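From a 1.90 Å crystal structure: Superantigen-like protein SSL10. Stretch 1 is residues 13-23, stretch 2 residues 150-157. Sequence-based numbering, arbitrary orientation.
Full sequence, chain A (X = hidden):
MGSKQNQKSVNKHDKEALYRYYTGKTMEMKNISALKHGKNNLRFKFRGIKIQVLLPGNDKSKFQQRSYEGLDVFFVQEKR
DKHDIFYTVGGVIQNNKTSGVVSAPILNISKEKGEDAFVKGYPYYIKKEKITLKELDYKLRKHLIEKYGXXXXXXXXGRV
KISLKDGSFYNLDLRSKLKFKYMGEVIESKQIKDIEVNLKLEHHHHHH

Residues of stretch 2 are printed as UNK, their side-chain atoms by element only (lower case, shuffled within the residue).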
# COMPACT_ATOMS: atom_id res chain seq x y z
N HIS A 13 6.25 -21.54 1.51
CA HIS A 13 5.97 -20.86 2.82
C HIS A 13 5.86 -19.34 2.70
O HIS A 13 4.82 -18.77 3.07
CB HIS A 13 7.03 -21.23 3.88
CG HIS A 13 6.73 -22.51 4.61
ND1 HIS A 13 5.84 -22.57 5.66
CD2 HIS A 13 7.19 -23.77 4.43
CE1 HIS A 13 5.77 -23.82 6.10
NE2 HIS A 13 6.58 -24.56 5.37
N ASP A 14 6.91 -18.68 2.20
CA ASP A 14 6.89 -17.22 2.07
C ASP A 14 5.90 -16.77 1.00
O ASP A 14 5.17 -15.81 1.20
CB ASP A 14 8.28 -16.64 1.80
CG ASP A 14 8.29 -15.12 1.92
OD1 ASP A 14 7.52 -14.58 2.74
OD2 ASP A 14 9.06 -14.46 1.19
N LYS A 15 5.86 -17.48 -0.12
CA LYS A 15 4.85 -17.24 -1.15
C LYS A 15 3.42 -17.33 -0.60
O LYS A 15 2.60 -16.46 -0.91
CB LYS A 15 5.03 -18.21 -2.31
CG LYS A 15 4.12 -17.93 -3.49
CD LYS A 15 4.54 -18.79 -4.68
CE LYS A 15 3.36 -19.40 -5.41
NZ LYS A 15 2.78 -20.51 -4.61
N GLU A 16 3.12 -18.35 0.21
CA GLU A 16 1.81 -18.46 0.83
C GLU A 16 1.54 -17.32 1.83
O GLU A 16 0.45 -16.78 1.89
CB GLU A 16 1.64 -19.83 1.52
CG GLU A 16 0.23 -20.10 2.05
CD GLU A 16 -0.88 -20.02 1.01
OE1 GLU A 16 -0.64 -20.40 -0.17
OE2 GLU A 16 -2.00 -19.59 1.37
N ALA A 17 2.56 -16.95 2.60
CA ALA A 17 2.44 -15.84 3.54
C ALA A 17 2.12 -14.53 2.80
O ALA A 17 1.31 -13.74 3.26
CB ALA A 17 3.71 -15.68 4.35
N LEU A 18 2.74 -14.33 1.64
CA LEU A 18 2.44 -13.14 0.82
C LEU A 18 1.02 -13.16 0.28
O LEU A 18 0.33 -12.15 0.32
CB LEU A 18 3.47 -12.98 -0.31
CG LEU A 18 4.89 -12.62 0.16
CD1 LEU A 18 5.94 -12.86 -0.91
CD2 LEU A 18 4.94 -11.17 0.63
N TYR A 19 0.57 -14.33 -0.19
CA TYR A 19 -0.79 -14.50 -0.67
C TYR A 19 -1.81 -14.13 0.41
O TYR A 19 -2.76 -13.38 0.16
CB TYR A 19 -1.01 -15.95 -1.15
CG TYR A 19 -2.44 -16.22 -1.47
CD1 TYR A 19 -3.04 -15.61 -2.56
CD2 TYR A 19 -3.21 -17.07 -0.69
CE1 TYR A 19 -4.38 -15.81 -2.85
CE2 TYR A 19 -4.55 -17.30 -0.97
CZ TYR A 19 -5.13 -16.66 -2.05
OH TYR A 19 -6.46 -16.88 -2.36
N ARG A 20 -1.59 -14.66 1.60
CA ARG A 20 -2.49 -14.39 2.71
C ARG A 20 -2.46 -12.91 3.11
O ARG A 20 -3.51 -12.31 3.28
CB ARG A 20 -2.21 -15.32 3.91
CG ARG A 20 -2.49 -16.81 3.68
CD ARG A 20 -3.82 -17.13 2.98
NE ARG A 20 -5.02 -16.68 3.70
CZ ARG A 20 -5.64 -17.34 4.68
NH1 ARG A 20 -5.22 -18.53 5.12
NH2 ARG A 20 -6.72 -16.81 5.25
N TYR A 21 -1.27 -12.32 3.21
CA TYR A 21 -1.16 -10.92 3.64
C TYR A 21 -1.87 -9.98 2.69
O TYR A 21 -2.65 -9.12 3.11
CB TYR A 21 0.29 -10.50 3.80
CG TYR A 21 0.43 -9.08 4.28
CD1 TYR A 21 0.24 -8.75 5.63
CD2 TYR A 21 0.72 -8.04 3.39
CE1 TYR A 21 0.35 -7.43 6.07
CE2 TYR A 21 0.83 -6.72 3.82
CZ TYR A 21 0.68 -6.43 5.16
OH TYR A 21 0.80 -5.12 5.59
N TYR A 22 -1.61 -10.16 1.39
CA TYR A 22 -2.12 -9.27 0.35
C TYR A 22 -3.53 -9.59 -0.13
O TYR A 22 -4.04 -8.90 -1.01
CB TYR A 22 -1.10 -9.20 -0.81
CG TYR A 22 0.10 -8.34 -0.48
CD1 TYR A 22 -0.04 -6.95 -0.40
CD2 TYR A 22 1.38 -8.88 -0.25
CE1 TYR A 22 1.03 -6.14 -0.09
CE2 TYR A 22 2.47 -8.08 0.07
CZ TYR A 22 2.28 -6.69 0.14
OH TYR A 22 3.33 -5.86 0.42
N THR A 23 -4.19 -10.60 0.47
CA THR A 23 -5.64 -10.80 0.30
C THR A 23 -6.37 -10.73 1.67
O THR A 23 -7.47 -11.26 1.80
CB THR A 23 -5.95 -12.15 -0.37
OG1 THR A 23 -5.36 -13.21 0.39
CG2 THR A 23 -5.38 -12.18 -1.77
N UNK A 150 -0.77 -13.78 -9.18
CA UNK A 150 0.44 -13.57 -8.39
C UNK A 150 0.28 -14.27 -7.04
O UNK A 150 -0.75 -14.12 -6.40
c UNK A 150 0.69 -12.09 -8.14
c UNK A 150 1.78 -10.24 -6.91
c UNK A 150 3.21 -12.01 -7.93
c UNK A 150 1.88 -11.72 -7.26
N UNK A 151 1.32 -15.02 -6.64
CA UNK A 151 1.37 -15.81 -5.39
C UNK A 151 0.37 -16.99 -5.31
O UNK A 151 0.36 -17.71 -4.32
c UNK A 151 1.35 -12.50 -3.52
o UNK A 151 4.19 -10.18 -3.56
c UNK A 151 2.08 -11.32 -3.35
c UNK A 151 1.14 -14.94 -4.14
c UNK A 151 4.02 -12.46 -4.20
c UNK A 151 1.94 -13.66 -4.02
c UNK A 151 3.28 -13.62 -4.35
c UNK A 151 3.42 -11.31 -3.70
N UNK A 152 -0.47 -17.16 -6.32
CA UNK A 152 -1.52 -18.16 -6.31
C UNK A 152 -1.16 -19.23 -7.33
O UNK A 152 -1.01 -20.39 -6.98
c UNK A 152 -6.56 -18.70 -6.44
c UNK A 152 -5.36 -17.90 -6.90
n UNK A 152 -7.07 -18.22 -5.12
c UNK A 152 -4.08 -18.36 -6.21
c UNK A 152 -2.88 -17.52 -6.63
N UNK A 153 -1.02 -18.83 -8.58
CA UNK A 153 -0.71 -19.75 -9.66
C UNK A 153 0.62 -19.45 -10.36
O UNK A 153 1.08 -20.24 -11.17
c UNK A 153 -3.19 -20.25 -10.00
o UNK A 153 -2.07 -18.42 -11.18
c UNK A 153 -1.87 -19.75 -10.68
N UNK A 154 1.24 -18.30 -10.06
CA UNK A 154 2.55 -17.96 -10.58
C UNK A 154 3.45 -17.59 -9.41
O UNK A 154 2.97 -17.36 -8.30
c UNK A 154 2.03 -15.50 -11.02
c UNK A 154 1.51 -17.21 -12.75
c UNK A 154 2.21 -14.32 -11.94
c UNK A 154 2.48 -16.83 -11.63
N UNK A 155 4.73 -17.51 -9.67
CA UNK A 155 5.71 -17.30 -8.61
C UNK A 155 5.68 -15.88 -8.02
O UNK A 155 5.10 -14.96 -8.59
o UNK A 155 7.61 -16.49 -9.85
c UNK A 155 7.11 -17.60 -9.13
N UNK A 156 6.37 -15.74 -6.89
CA UNK A 156 6.58 -14.43 -6.28
C UNK A 156 7.72 -13.64 -6.91
O UNK A 156 7.96 -12.51 -6.48
c UNK A 156 8.09 -15.26 -4.33
c UNK A 156 8.06 -15.57 -2.84
c UNK A 156 9.13 -16.56 -2.44
c UNK A 156 6.79 -14.58 -4.76
n UNK A 156 10.46 -15.91 -2.42
N UNK A 157 8.44 -14.19 -7.90
CA UNK A 157 9.59 -13.49 -8.48
C UNK A 157 9.12 -12.45 -9.51
O UNK A 157 8.93 -12.74 -10.69
o UNK A 157 12.96 -14.69 -9.35
c UNK A 157 12.01 -13.90 -9.20
c UNK A 157 10.60 -14.48 -9.11
o UNK A 157 12.18 -12.65 -9.11

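Position 150 has four side-chain atoms, all carbon, forked at the second. They make no contact with stretch 1. One carbon, then a second that forks into two, identifies Leu-150.

Position 151 has one carbon, then a ring of six carbons bearing one oxygen. The ring packs against the helix of stretch 1: one face lies under Leu-18 CB. The phenol makes this Tyr-151. Leu-18 CB sits 3.7 Å from the centroid of the Tyr-151 ring, 9° off the ring normal, so this is a CH-pi contact. Tyr-22 CD2 is 4.0 Å from Tyr-151 CE2, and Tyr-19 CB is 3.8 Å from Tyr-151 CB. The hydroxyl is hydrogen-bonded elsewhere in the structure. Phi is positive, at 66°.

Position 152 has four carbons in a row ending in nitrogen. CB points sideways, but the extended chain brings its end nearer, to the hydroxyl oxygen of Tyr-19. An unbranched chain with a terminal amine is Lys-152. Lys-152 NZ donates a weak hydrogen bond to Tyr-19 OH at 3.1 Å.

Position 153 has one carbon carrying one oxygen and one carbon. CB points away from stretch 1, and the side chain touches nothing there. The atoms fit Thr-153.

Position 154 has four carbons, forked at the first, with one arm two carbons long. CB points away from stretch 1. Branching at CB with unequal arms gives Ile-154. Its backbone makes the contact: Ile-154 O lies 3.6 Å from Lys-15 CE. The same oxygen accepts a weak hydrogen bond from Tyr-151 N, at 3.3 Å.

Position 155 has one carbon, then one oxygen. CB points away from stretch 1. This is Ser-155. Its OG accepts a hydrogen bond from the backbone N of position 157, at 3.1 Å.

Position 156 has four carbons in a row ending in nitrogen. CB points toward stretch 1, and the chain runs along Lys-15 and Leu-18. This is Lys-156. Leu-18 CD1 is 3.9 Å from Lys-156 CD. Asp-14 OD2 is 4.1 Å from Lys-156 NZ: opposite charges near each other, but beyond a salt bridge.

Position 157 has two carbons, the second carrying two oxygens. It is out of reach of stretch 1. The carboxylate gives Asp-157.

The contact is mainly packing, with 517 Å² buried in total. Tyr-151 is its centre, covered by Lys-15, Leu-18, Tyr-19 and Tyr-22. Lys-15 lies along the loop, its CE 3.6 Å from Tyr-151 O. Polar support is slight: one weak hydrogen bond and one loose charge pair.

Stretch 2 (150-157) LYKTISKD
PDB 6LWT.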